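Local coordinates for protein sulfur oxygenase/reductase (Halothiobacillus neapolitanus, PDB 6QPA) that probably oxidises and disproportionates elemental sulfur with molecular oxygen at a mononuclear non-haem iron site, as a 24-subunit assembly, at residues Val121-Leu126 with Thr182-Lys187; Lys173-Gly178 with Thr251-His256; Ile257-Glu260 with His264-Gln267; Gln267-Val272 with Pro294-Phe299. One frame throughout, in Å; residues are numbered along the deposited sequence.

Contact 1: Val121-Leu126 with Thr182-Lys187; sequences VVKSDL and TLEWMK
Asp125 and Lys187 both carry CG opposite the backbone N, with chi1 at -177° for Asp125 and -171° for Lys187. This torsion carries each chain beyond CB across the gap between strand and helix. The contact joins the end of strand 110-125 to helix 172-189, on the outside of the curled antiparallel sheet of a dimeric alpha-beta barrel fold. Lys187 is bent at chi2 and chi4 and crosses Asp125 at about a right angle. Its NZ gives a hydrogen bond of 3.0 Å to Asp125 OD2, and the pair is a salt bridge. The ammonium comes from above the carboxylate plane, 43° out of it. The methylenes take part as well: Lys187 CD lies 3.3 Å from Asp125 OD2.

A second charge pair sits about one helical turn back. Glu184 is extended beyond CG, which carries its carboxylate toward the strand. Lys123 crosses it at about a right angle. Both pairs lie at the surface, where solvent probably weakens their pull. Beneath them, Leu183 of the helix packs on Trp196, Val255 and Ile257, so the apolar side of the helix faces the sheet. The second bridge is long, with Lys123 NZ 3.7 Å from Glu184 OE2.

Contact 2: Lys173-Gly178 with Thr251-His256; sequences KAFEQG and TQYLVH
The rings of Phe175 and Tyr253 meet obliquely, with centroids 4.6 Å apart and planes at 43°. The two side chains run past each other in opposite directions. Phe175 CD2 stands over the centre of one Tyr253 face, 3.7 Å above its plane. The closest atoms are Phe175 CE2 and Tyr253 CG, at 3.4 Å. Phe175 has CG opposite the backbone N, which sends the ring from the helix toward the strand.

A lighter apolar contact is that of Val255 CG2, which comes up at the edge of the Phe175 ring, 4.2 Å from Phe175 CZ. In this barrel fold, helices pack on the outer face of a curled antiparallel sheet, and here helix 172-189 lies along strand 251-259. The axes of 173-178 and 251-256 are 11.1 Å apart at closest approach and 8° from parallel.

The polar contact is at the tyrosine end. Tyr253 OH donates a hydrogen bond to Glu176 OE2, modelled very short at 2.4 Å, a length that is doubtful. The carboxylate oxygen sits at the ring edge, in the ring plane, while the carboxylate plane is turned 70° from the ring. Lys200 and Val122 also touch Glu176 and Tyr253. Thr251 OG1 has its own bond, to Glu172 OE2.

Contact 3: Ile257-Glu260 with His264-Gln267; sequences IEWE and HAHQ
The indole of Trp259 has one face covered by the backbone and methyl group of the helix start. Ala265 CA sits over the five-membered ring, 3.5 Å from its centroid and 14° off the normal, a CH-pi contact. Ala265 CB lies over the same face, 3.4 Å from Trp259 CD1. On this face too the carbonyl oxygen of His264 lies 3.4 Å above the plane of the indole, toward the rim, with Trp259 CE3 and CZ3 as its nearest ring atoms. The indole is thus laid against the first part of the helix.

The other flat pair is Glu260 and His264. Their planes are 50° apart, and no hydrogen bond joins them. Glu260 OE1 approaches the imidazole obliquely, 3.4 Å from His264 CE1. Glu260 CB lies 3.7 Å from His264 ND1. Glu260 is extended, with CG opposite its backbone N (chi1 175°). This brings CB, CG and the carboxylate past the imidazole, the two chains crossing at a slant. The polar ends are held elsewhere. His264 ND1 is hydrogen-bonded to Ser261 OG, and Glu260 OE2 to Thr133 OG1 and Ser131 OG of the second subunit.

This is a short strand-to-helix connection at the rim of the barrel sheet: strand 251-259 ends and helix 262-269 folds back over Trp259, the last residue of the strand. Ala265 also rests on Thr159 and Val161 of strand 159-167, one of its two antiparallel neighbours. Trp259 touches Met186 of helix 172-189 and Met193 of strand 193-204.

Contact 4: Gln267-Val272 with Pro294-Phe299; sequences QGLGHV and PYYMFF
Leu269 of helix 262-269 reaches onto two aromatic rings of strand 290-305. Its CB points toward the strand. CG lies opposite the carbonyl carbon (chi1 -74°), and the two methyls beyond it make the contact. CD1 meets the root of Tyr296, with Leu269 CD1 3.9 Å from Tyr296 CG. It also approaches Phe298 obliquely, Leu269 CD1 lying 4.2 Å from Phe298 CE1. CD2 goes further out along the tyrosine. It lies over one ring face, 3.9 Å from the Tyr296 centroid and 20° off the normal, which makes a CH-pi contact. The closest approach is that of Leu269 CD2 to Tyr296 CE1, at 3.7 Å. The leucine thus follows the tyrosine face from CG to CZ.

Behind Leu269 the chain turns from one helix into the next. His271 ND1 donates to Gln267 O at 3.0 Å, with an N-H...O angle of 155°. The oxygen lies in the imidazole plane, which should fix the rotation of the ring.

The contact packs a helix on the curled sheet of the dimeric alpha-beta barrel. Tyr296 and Phe298 also pack on Val161 of strand 159-167 and on His54, just after strand 42-53. Val272 and His271 rest on Leu278 of helix 276-287.

The four contacts attach helices to one curled sheet. Contacts 1 and 2 share helix 172-189, with centres 11 Å apart. They touch where Val122 CG1 lies 3.5 Å from Glu176 OE1. Contact 3 continues strand 251-259 from contact 2, though their centres are 19 Å apart. Contacts 3 and 4 are the nearest pair, with centres 7 Å apart. They share Gln267 and helix 262-269, and Ala265 CB meets Phe298 CE2 at 3.7 Å. Contacts 1 and 3 meet where Met186 CE packs on Trp259 CZ2, 3.4 Å apart. All four lie away from the iron site of His88, His92 and Glu116, although Glu116 is on strand 110-125 with contact 1.

Contact 1: Val121-Leu126 with Thr182-Lys187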
loop_
_atom_site.group_PDB
_atom_site.type_symbol
_atom_site.label_atom_id
_atom_site.label_comp_id
_atom_site.label_asym_id
_atom_site.label_seq_id
_atom_site.Cartn_x
_atom_site.Cartn_y
_atom_site.Cartn_z
ATOM N N VAL A 121 -10.508 66.367 1.658
ATOM C CA VAL A 121 -11.687 65.835 0.991
ATOM C C VAL A 121 -12.222 66.950 0.100
ATOM O O VAL A 121 -12.884 67.868 0.570
ATOM C CB VAL A 121 -12.733 65.339 1.989
ATOM C CG1 VAL A 121 -13.952 64.784 1.237
ATOM C CG2 VAL A 121 -12.128 64.247 2.864
ATOM N N VAL A 122 -11.911 66.864 -1.194
ATOM C CA VAL A 122 -12.310 67.887 -2.162
ATOM C C VAL A 122 -13.817 67.868 -2.368
ATOM O O VAL A 122 -14.472 68.913 -2.420
ATOM C CB VAL A 122 -11.576 67.656 -3.497
ATOM C CG1 VAL A 122 -12.099 68.586 -4.551
ATOM C CG2 VAL A 122 -10.061 67.800 -3.318
ATOM N N LYS A 123 -14.375 66.676 -2.543
ATOM C CA LYS A 123 -15.799 66.490 -2.700
ATOM C C LYS A 123 -16.107 65.033 -2.384
ATOM O O LYS A 123 -15.253 64.155 -2.552
ATOM C CB LYS A 123 -16.255 66.853 -4.114
ATOM C CG LYS A 123 -17.687 67.289 -4.143
ATOM C CD LYS A 123 -17.918 68.469 -5.066
ATOM C CE LYS A 123 -19.374 68.922 -4.956
ATOM N NZ LYS A 123 -20.329 67.787 -5.176
ATOM N N SER A 124 -17.334 64.772 -1.949
ATOM C CA SER A 124 -17.684 63.408 -1.588
ATOM C C SER A 124 -19.181 63.218 -1.756
ATOM O O SER A 124 -19.954 64.181 -1.777
ATOM C CB SER A 124 -17.284 63.073 -0.154
ATOM O OG SER A 124 -18.164 63.719 0.749
ATOM N N ASP A 125 -19.559 61.957 -1.942
ATOM C CA ASP A 125 -20.934 61.482 -1.838
ATOM C C ASP A 125 -20.809 60.089 -1.218
ATOM O O ASP A 125 -20.837 59.066 -1.917
ATOM C CB ASP A 125 -21.648 61.458 -3.188
ATOM C CG ASP A 125 -23.103 61.036 -3.065
ATOM O OD1 ASP A 125 -23.575 60.785 -1.936
ATOM O OD2 ASP A 125 -23.767 60.913 -4.108
ATOM N N LEU A 126 -20.605 60.064 0.098
ATOM C CA LEU A 126 -20.340 58.845 0.852
ATOM C C LEU A 126 -21.478 58.610 1.827
ATOM O O LEU A 126 -21.695 59.445 2.717
ATOM C CB LEU A 126 -19.042 58.945 1.633
ATOM C CG LEU A 126 -17.740 58.421 1.060
ATOM C CD1 LEU A 126 -16.688 58.431 2.180
ATOM C CD2 LEU A 126 -17.917 57.025 0.468
ATOM N N THR A 182 -17.466 62.677 -13.550
ATOM C CA THR A 182 -17.374 61.238 -13.795
ATOM C C THR A 182 -18.065 60.448 -12.689
ATOM O O THR A 182 -18.863 59.537 -12.955
ATOM C CB THR A 182 -15.903 60.806 -13.872
ATOM O OG1 THR A 182 -15.224 61.529 -14.897
ATOM C CG2 THR A 182 -15.799 59.284 -14.186
ATOM N N LEU A 183 -17.751 60.784 -11.433
ATOM C CA LEU A 183 -18.224 60.010 -10.288
ATOM C C LEU A 183 -19.722 60.184 -10.069
ATOM O O LEU A 183 -20.419 59.230 -9.700
ATOM C CB LEU A 183 -17.430 60.418 -9.042
ATOM C CG LEU A 183 -15.968 59.977 -9.077
ATOM C CD1 LEU A 183 -15.108 60.723 -8.066
ATOM C CD2 LEU A 183 -15.898 58.434 -8.858
ATOM N N GLU A 184 -20.231 61.394 -10.295
ATOM C CA GLU A 184 -21.664 61.628 -10.196
ATOM C C GLU A 184 -22.427 60.842 -11.255
ATOM O O GLU A 184 -23.531 60.349 -10.993
ATOM C CB GLU A 184 -21.945 63.122 -10.327
ATOM C CG GLU A 184 -21.499 63.885 -9.098
ATOM C CD GLU A 184 -21.734 65.384 -9.202
ATOM O OE1 GLU A 184 -21.874 65.891 -10.333
ATOM O OE2 GLU A 184 -21.782 66.049 -8.147
ATOM N N TRP A 185 -21.877 60.758 -12.471
ATOM C CA TRP A 185 -22.504 59.941 -13.503
ATOM C C TRP A 185 -22.555 58.485 -13.062
ATOM O O TRP A 185 -23.595 57.824 -13.168
ATOM C CB TRP A 185 -21.739 60.084 -14.819
ATOM C CG TRP A 185 -22.437 59.560 -16.081
ATOM C CD1 TRP A 185 -23.080 60.317 -17.020
ATOM C CD2 TRP A 185 -22.518 58.198 -16.552
ATOM N NE1 TRP A 185 -23.555 59.523 -18.040
ATOM C CE2 TRP A 185 -23.227 58.221 -17.784
ATOM C CE3 TRP A 185 -22.054 56.973 -16.067
ATOM C CZ2 TRP A 185 -23.498 57.057 -18.532
ATOM C CZ3 TRP A 185 -22.331 55.792 -16.820
ATOM C CH2 TRP A 185 -23.032 55.862 -18.046
ATOM N N MET A 186 -21.437 57.982 -12.534
ATOM C CA MET A 186 -21.369 56.583 -12.122
ATOM C C MET A 186 -22.346 56.281 -10.998
ATOM O O MET A 186 -23.043 55.261 -11.040
ATOM C CB MET A 186 -19.943 56.234 -11.706
ATOM C CG MET A 186 -18.975 56.250 -12.879
ATOM S SD MET A 186 -17.232 56.042 -12.446
ATOM C CE MET A 186 -17.263 54.436 -11.750
ATOM N N LYS A 187 -22.440 57.166 -9.997
ATOM C CA LYS A 187 -23.341 56.879 -8.885
ATOM C C LYS A 187 -24.786 56.909 -9.347
ATOM O O LYS A 187 -25.618 56.179 -8.815
ATOM C CB LYS A 187 -23.122 57.854 -7.719
ATOM C CG LYS A 187 -23.873 57.475 -6.428
ATOM C CD LYS A 187 -23.092 57.882 -5.176
ATOM C CE LYS A 187 -23.834 57.569 -3.860
ATOM N NZ LYS A 187 -25.162 58.235 -3.780
#

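Contact 2: Lys173-Gly178 with Thr251-His256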
loop_
_atom_site.group_PDB
_atom_site.type_symbol
_atom_site.label_atom_id
_atom_site.label_comp_id
_atom_site.label_asym_id
_atom_site.label_seq_id
_atom_site.Cartn_x
_atom_site.Cartn_y
_atom_site.Cartn_z
ATOM N N LYS A 173 -7.713 72.051 -10.771
ATOM C CA LYS A 173 -9.121 72.417 -10.705
ATOM C C LYS A 173 -9.927 71.711 -11.783
ATOM O O LYS A 173 -11.051 71.264 -11.528
ATOM C CB LYS A 173 -9.267 73.939 -10.839
ATOM C CG LYS A 173 -10.708 74.418 -10.785
ATOM C CD LYS A 173 -10.835 75.922 -11.014
ATOM C CE LYS A 173 -12.299 76.346 -10.940
ATOM N NZ LYS A 173 -12.493 77.807 -11.137
ATOM N N ALA A 174 -9.384 71.639 -13.000
ATOM C CA ALA A 174 -10.059 70.925 -14.082
ATOM C C ALA A 174 -10.214 69.444 -13.752
ATOM O O ALA A 174 -11.259 68.846 -14.038
ATOM C CB ALA A 174 -9.308 71.123 -15.406
ATOM N N PHE A 175 -9.178 68.831 -13.172
ATOM C CA PHE A 175 -9.282 67.435 -12.752
ATOM C C PHE A 175 -10.398 67.259 -11.733
ATOM O O PHE A 175 -11.206 66.324 -11.829
ATOM C CB PHE A 175 -7.958 66.939 -12.156
ATOM C CG PHE A 175 -8.078 65.614 -11.457
ATOM C CD1 PHE A 175 -7.939 64.421 -12.166
ATOM C CD2 PHE A 175 -8.393 65.552 -10.104
ATOM C CE1 PHE A 175 -8.086 63.181 -11.530
ATOM C CE2 PHE A 175 -8.547 64.323 -9.458
ATOM C CZ PHE A 175 -8.388 63.139 -10.158
ATOM N N GLU A 176 -10.439 68.140 -10.729
ATOM C CA GLU A 176 -11.452 68.018 -9.688
ATOM C C GLU A 176 -12.850 68.075 -10.284
ATOM O O GLU A 176 -13.713 67.252 -9.948
ATOM C CB GLU A 176 -11.251 69.120 -8.643
ATOM C CG GLU A 176 -9.978 68.921 -7.837
ATOM C CD GLU A 176 -9.676 70.042 -6.844
ATOM O OE1 GLU A 176 -10.533 70.936 -6.676
ATOM O OE2 GLU A 176 -8.594 70.006 -6.205
ATOM N N GLN A 177 -13.071 69.008 -11.220
ATOM C CA GLN A 177 -14.372 69.119 -11.867
ATOM C C GLN A 177 -14.667 67.899 -12.733
ATOM O O GLN A 177 -15.795 67.398 -12.736
ATOM C CB GLN A 177 -14.436 70.402 -12.706
ATOM C CG GLN A 177 -14.418 71.655 -11.860
ATOM C CD GLN A 177 -14.302 72.931 -12.694
ATOM O OE1 GLN A 177 -13.411 73.062 -13.540
ATOM N NE2 GLN A 177 -15.206 73.870 -12.458
ATOM N N GLY A 178 -13.678 67.426 -13.493
ATOM C CA GLY A 178 -13.905 66.271 -14.351
ATOM C C GLY A 178 -14.120 64.989 -13.568
ATOM O O GLY A 178 -14.964 64.169 -13.924
ATOM N N THR A 251 0.759 66.890 -8.149
ATOM C CA THR A 251 -0.244 66.685 -7.120
ATOM C C THR A 251 -0.880 65.317 -7.235
ATOM O O THR A 251 -1.357 64.921 -8.310
ATOM C CB THR A 251 -1.325 67.754 -7.231
ATOM O OG1 THR A 251 -0.718 69.053 -7.171
ATOM C CG2 THR A 251 -2.336 67.584 -6.121
ATOM N N GLN A 252 -0.919 64.603 -6.115
ATOM C CA GLN A 252 -1.580 63.308 -6.080
ATOM C C GLN A 252 -3.024 63.470 -5.650
ATOM O O GLN A 252 -3.310 64.136 -4.649
ATOM C CB GLN A 252 -0.883 62.344 -5.121
ATOM C CG GLN A 252 -1.632 61.030 -4.984
ATOM C CD GLN A 252 -0.983 60.124 -3.976
ATOM O OE1 GLN A 252 -0.837 60.495 -2.820
ATOM N NE2 GLN A 252 -0.569 58.939 -4.410
ATOM N N TYR A 253 -3.928 62.847 -6.395
ATOM C CA TYR A 253 -5.311 62.681 -5.975
ATOM C C TYR A 253 -5.611 61.203 -5.833
ATOM O O TYR A 253 -5.266 60.414 -6.722
ATOM C CB TYR A 253 -6.283 63.297 -6.985
ATOM C CG TYR A 253 -6.328 64.819 -6.996
ATOM C CD1 TYR A 253 -5.385 65.558 -7.684
ATOM C CD2 TYR A 253 -7.353 65.506 -6.349
ATOM C CE1 TYR A 253 -5.440 66.958 -7.709
ATOM C CE2 TYR A 253 -7.426 66.905 -6.369
ATOM C CZ TYR A 253 -6.466 67.623 -7.046
ATOM O OH TYR A 253 -6.557 68.999 -7.082
ATOM N N LEU A 254 -6.264 60.833 -4.731
ATOM C CA LEU A 254 -6.790 59.488 -4.541
ATOM C C LEU A 254 -8.295 59.531 -4.713
ATOM O O LEU A 254 -8.982 60.266 -3.994
ATOM C CB LEU A 254 -6.446 58.939 -3.165
ATOM C CG LEU A 254 -4.950 58.802 -2.967
ATOM C CD1 LEU A 254 -4.663 58.126 -1.622
ATOM C CD2 LEU A 254 -4.396 57.988 -4.122
ATOM N N VAL A 255 -8.806 58.740 -5.649
ATOM C CA VAL A 255 -10.238 58.666 -5.896
ATOM C C VAL A 255 -10.767 57.418 -5.195
ATOM O O VAL A 255 -10.517 56.290 -5.629
ATOM C CB VAL A 255 -10.540 58.666 -7.399
ATOM C CG1 VAL A 255 -12.036 58.432 -7.640
ATOM C CG2 VAL A 255 -10.073 59.998 -8.019
ATOM N N HIS A 256 -11.526 57.625 -4.122
ATOM C CA HIS A 256 -12.026 56.552 -3.264
ATOM C C HIS A 256 -13.443 56.205 -3.717
ATOM O O HIS A 256 -14.316 57.075 -3.716
ATOM C CB HIS A 256 -11.977 57.027 -1.810
ATOM C CG HIS A 256 -12.685 56.151 -0.818
ATOM N ND1 HIS A 256 -12.037 55.588 0.259
ATOM C CD2 HIS A 256 -13.993 55.831 -0.675
ATOM C CE1 HIS A 256 -12.904 54.920 0.997
ATOM N NE2 HIS A 256 -14.101 55.059 0.457
#

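Contact 3: Ile257-Glu260 with His264-Gln267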
loop_
_atom_site.group_PDB
_atom_site.type_symbol
_atom_site.label_atom_id
_atom_site.label_comp_id
_atom_site.label_asym_id
_atom_site.label_seq_id
_atom_site.Cartn_x
_atom_site.Cartn_y
_atom_site.Cartn_z
ATOM N N ILE A 257 -13.655 54.968 -4.170
ATOM C CA ILE A 257 -14.972 54.539 -4.644
ATOM C C ILE A 257 -15.370 53.250 -3.943
ATOM O O ILE A 257 -14.620 52.267 -3.955
ATOM C CB ILE A 257 -15.010 54.332 -6.168
ATOM C CG1 ILE A 257 -14.294 55.483 -6.893
ATOM C CG2 ILE A 257 -16.462 54.225 -6.622
ATOM C CD1 ILE A 257 -14.156 55.266 -8.372
ATOM N N GLU A 258 -16.579 53.234 -3.397
ATOM C CA GLU A 258 -17.106 52.066 -2.720
ATOM C C GLU A 258 -18.118 51.377 -3.618
ATOM O O GLU A 258 -18.890 52.033 -4.333
ATOM C CB GLU A 258 -17.732 52.443 -1.375
ATOM C CG GLU A 258 -16.757 53.237 -0.550
ATOM C CD GLU A 258 -17.108 53.371 0.921
ATOM O OE1 GLU A 258 -16.208 53.806 1.657
ATOM O OE2 GLU A 258 -18.241 53.057 1.348
ATOM N N TRP A 259 -18.067 50.049 -3.605
ATOM C CA TRP A 259 -18.870 49.207 -4.474
ATOM C C TRP A 259 -19.423 48.047 -3.665
ATOM O O TRP A 259 -18.835 47.630 -2.660
ATOM C CB TRP A 259 -18.044 48.653 -5.643
ATOM C CG TRP A 259 -17.466 49.684 -6.555
ATOM C CD1 TRP A 259 -16.237 50.268 -6.458
ATOM C CD2 TRP A 259 -18.082 50.242 -7.722
ATOM N NE1 TRP A 259 -16.046 51.153 -7.489
ATOM C CE2 TRP A 259 -17.164 51.159 -8.282
ATOM C CE3 TRP A 259 -19.324 50.072 -8.337
ATOM C CZ2 TRP A 259 -17.451 51.907 -9.444
ATOM C CZ3 TRP A 259 -19.605 50.812 -9.508
ATOM C CH2 TRP A 259 -18.665 51.708 -10.045
ATOM N N GLU A 260 -20.524 47.478 -4.159
ATOM C CA GLU A 260 -21.150 46.353 -3.470
ATOM C C GLU A 260 -20.195 45.174 -3.314
ATOM O O GLU A 260 -20.217 44.489 -2.282
ATOM C CB GLU A 260 -22.405 45.906 -4.214
ATOM C CG GLU A 260 -23.040 44.646 -3.609
ATOM C CD GLU A 260 -24.411 44.327 -4.179
ATOM O OE1 GLU A 260 -24.640 43.155 -4.515
ATOM O OE2 GLU A 260 -25.274 45.236 -4.258
ATOM N N HIS A 264 -18.850 44.122 -8.955
ATOM C CA HIS A 264 -19.476 45.399 -9.287
ATOM C C HIS A 264 -18.429 46.480 -9.514
ATOM O O HIS A 264 -18.604 47.348 -10.379
ATOM C CB HIS A 264 -20.436 45.818 -8.181
ATOM C CG HIS A 264 -21.627 44.928 -8.076
ATOM N ND1 HIS A 264 -21.684 43.871 -7.198
ATOM C CD2 HIS A 264 -22.787 44.907 -8.772
ATOM C CE1 HIS A 264 -22.840 43.245 -7.343
ATOM N NE2 HIS A 264 -23.526 43.855 -8.291
ATOM N N ALA A 265 -17.340 46.449 -8.732
ATOM C CA ALA A 265 -16.256 47.421 -8.895
ATOM C C ALA A 265 -15.566 47.258 -10.246
ATOM O O ALA A 265 -15.259 48.248 -10.932
ATOM C CB ALA A 265 -15.234 47.259 -7.758
ATOM N N HIS A 266 -15.265 46.012 -10.616
ATOM C CA HIS A 266 -14.557 45.750 -11.864
ATOM C C HIS A 266 -15.398 46.171 -13.058
ATOM O O HIS A 266 -14.951 46.946 -13.921
ATOM C CB HIS A 266 -14.192 44.267 -11.957
ATOM C CG HIS A 266 -13.452 43.911 -13.206
ATOM N ND1 HIS A 266 -13.935 43.009 -14.134
ATOM C CD2 HIS A 266 -12.271 44.360 -13.695
ATOM C CE1 HIS A 266 -13.072 42.909 -15.129
ATOM N NE2 HIS A 266 -12.053 43.715 -14.885
ATOM N N GLN A 267 -16.632 45.681 -13.107
ATOM C CA GLN A 267 -17.536 46.046 -14.183
ATOM C C GLN A 267 -17.870 47.535 -14.124
ATOM O O GLN A 267 -17.999 48.198 -15.161
ATOM C CB GLN A 267 -18.800 45.183 -14.077
ATOM C CG GLN A 267 -19.778 45.312 -15.233
ATOM C CD GLN A 267 -20.621 44.047 -15.455
ATOM O OE1 GLN A 267 -21.189 43.857 -16.529
ATOM N NE2 GLN A 267 -20.713 43.194 -14.432
#

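Contact 4: Gln267-Val272 with Pro294-Phe299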
loop_
_atom_site.group_PDB
_atom_site.type_symbol
_atom_site.label_atom_id
_atom_site.label_comp_id
_atom_site.label_asym_id
_atom_site.label_seq_id
_atom_site.Cartn_x
_atom_site.Cartn_y
_atom_site.Cartn_z
ATOM N N GLN A 267 -16.632 45.681 -13.107
ATOM C CA GLN A 267 -17.536 46.046 -14.183
ATOM C C GLN A 267 -17.870 47.535 -14.124
ATOM O O GLN A 267 -17.999 48.198 -15.161
ATOM C CB GLN A 267 -18.800 45.183 -14.077
ATOM C CG GLN A 267 -19.778 45.312 -15.233
ATOM C CD GLN A 267 -20.621 44.047 -15.455
ATOM O OE1 GLN A 267 -21.189 43.857 -16.529
ATOM N NE2 GLN A 267 -20.713 43.194 -14.432
ATOM N N GLY A 268 -17.984 48.083 -12.916
ATOM C CA GLY A 268 -18.386 49.468 -12.789
ATOM C C GLY A 268 -17.328 50.420 -13.302
ATOM O O GLY A 268 -17.610 51.283 -14.139
ATOM N N LEU A 269 -16.082 50.238 -12.851
ATOM C CA LEU A 269 -15.000 51.100 -13.326
ATOM C C LEU A 269 -14.837 51.007 -14.837
ATOM O O LEU A 269 -14.517 52.008 -15.483
ATOM C CB LEU A 269 -13.685 50.733 -12.623
ATOM C CG LEU A 269 -13.512 51.152 -11.154
ATOM C CD1 LEU A 269 -12.317 50.466 -10.515
ATOM C CD2 LEU A 269 -13.296 52.642 -11.066
ATOM N N GLY A 270 -15.112 49.834 -15.421
ATOM C CA GLY A 270 -14.977 49.647 -16.858
ATOM C C GLY A 270 -15.913 50.509 -17.694
ATOM O O GLY A 270 -15.672 50.679 -18.894
ATOM N N HIS A 271 -16.970 51.066 -17.088
ATOM C CA HIS A 271 -17.893 51.911 -17.836
ATOM C C HIS A 271 -17.210 53.156 -18.393
ATOM O O HIS A 271 -17.687 53.702 -19.391
ATOM C CB HIS A 271 -19.081 52.345 -16.961
ATOM C CG HIS A 271 -20.208 51.354 -16.892
ATOM N ND1 HIS A 271 -20.065 50.082 -16.378
ATOM C CD2 HIS A 271 -21.510 51.466 -17.251
ATOM C CE1 HIS A 271 -21.223 49.446 -16.443
ATOM N NE2 HIS A 271 -22.119 50.264 -16.970
ATOM N N VAL A 272 -16.104 53.623 -17.795
ATOM C CA VAL A 272 -15.426 54.777 -18.391
ATOM C C VAL A 272 -14.821 54.427 -19.732
ATOM O O VAL A 272 -14.402 55.319 -20.463
ATOM C CB VAL A 272 -14.323 55.406 -17.513
ATOM C CG1 VAL A 272 -14.884 55.830 -16.169
ATOM C CG2 VAL A 272 -13.102 54.470 -17.348
ATOM N N PRO A 294 -4.729 56.550 -14.577
ATOM C CA PRO A 294 -5.125 56.089 -13.238
ATOM C C PRO A 294 -4.678 54.659 -12.937
ATOM O O PRO A 294 -4.495 53.872 -13.853
ATOM C CB PRO A 294 -6.654 56.168 -13.273
ATOM C CG PRO A 294 -7.002 56.024 -14.716
ATOM C CD PRO A 294 -5.857 56.561 -15.524
ATOM N N TYR A 295 -4.473 54.357 -11.655
ATOM C CA TYR A 295 -4.179 53.009 -11.187
ATOM C C TYR A 295 -5.121 52.708 -10.026
ATOM O O TYR A 295 -5.165 53.460 -9.046
ATOM C CB TYR A 295 -2.715 52.883 -10.748
ATOM C CG TYR A 295 -2.292 51.459 -10.382
ATOM C CD1 TYR A 295 -2.020 50.520 -11.368
ATOM C CD2 TYR A 295 -2.142 51.072 -9.049
ATOM C CE1 TYR A 295 -1.614 49.222 -11.042
ATOM C CE2 TYR A 295 -1.737 49.795 -8.714
ATOM C CZ TYR A 295 -1.483 48.869 -9.708
ATOM O OH TYR A 295 -1.078 47.605 -9.355
ATOM N N TYR A 296 -5.888 51.630 -10.139
ATOM C CA TYR A 296 -6.924 51.310 -9.167
ATOM C C TYR A 296 -6.522 50.077 -8.366
ATOM O O TYR A 296 -6.358 48.995 -8.939
ATOM C CB TYR A 296 -8.256 51.088 -9.881
ATOM C CG TYR A 296 -8.943 52.403 -10.217
ATOM C CD1 TYR A 296 -9.721 53.043 -9.275
ATOM C CD2 TYR A 296 -8.783 53.011 -11.449
ATOM C CE1 TYR A 296 -10.350 54.225 -9.530
ATOM C CE2 TYR A 296 -9.413 54.225 -11.724
ATOM C CZ TYR A 296 -10.193 54.825 -10.747
ATOM O OH TYR A 296 -10.840 56.030 -10.947
ATOM N N MET A 297 -6.364 50.243 -7.050
ATOM C CA MET A 297 -6.167 49.128 -6.128
ATOM C C MET A 297 -7.490 48.764 -5.453
ATOM O O MET A 297 -8.266 49.644 -5.074
ATOM C CB MET A 297 -5.117 49.471 -5.063
ATOM C CG MET A 297 -3.739 49.783 -5.636
ATOM S SD MET A 297 -2.653 50.562 -4.424
ATOM C CE MET A 297 -2.450 49.206 -3.256
ATOM N N PHE A 298 -7.740 47.462 -5.308
ATOM C CA PHE A 298 -8.934 46.949 -4.644
ATOM C C PHE A 298 -8.616 46.624 -3.184
ATOM O O PHE A 298 -7.584 46.023 -2.894
ATOM C CB PHE A 298 -9.455 45.679 -5.332
ATOM C CG PHE A 298 -10.223 45.925 -6.605
ATOM C CD1 PHE A 298 -9.834 46.926 -7.496
ATOM C CD2 PHE A 298 -11.338 45.134 -6.923
ATOM C CE1 PHE A 298 -10.536 47.137 -8.686
ATOM C CE2 PHE A 298 -12.050 45.338 -8.101
ATOM C CZ PHE A 298 -11.642 46.340 -8.994
ATOM N N PHE A 299 -9.524 47.002 -2.281
ATOM C CA PHE A 299 -9.383 46.766 -0.850
ATOM C C PHE A 299 -10.662 46.210 -0.232
ATOM O O PHE A 299 -11.780 46.504 -0.672
ATOM C CB PHE A 299 -9.088 48.041 -0.080
ATOM C CG PHE A 299 -7.794 48.693 -0.424
ATOM C CD1 PHE A 299 -7.717 49.575 -1.492
ATOM C CD2 PHE A 299 -6.667 48.473 0.350
ATOM C CE1 PHE A 299 -6.539 50.220 -1.795
ATOM C CE2 PHE A 299 -5.474 49.116 0.058
ATOM C CZ PHE A 299 -5.412 49.992 -1.028
#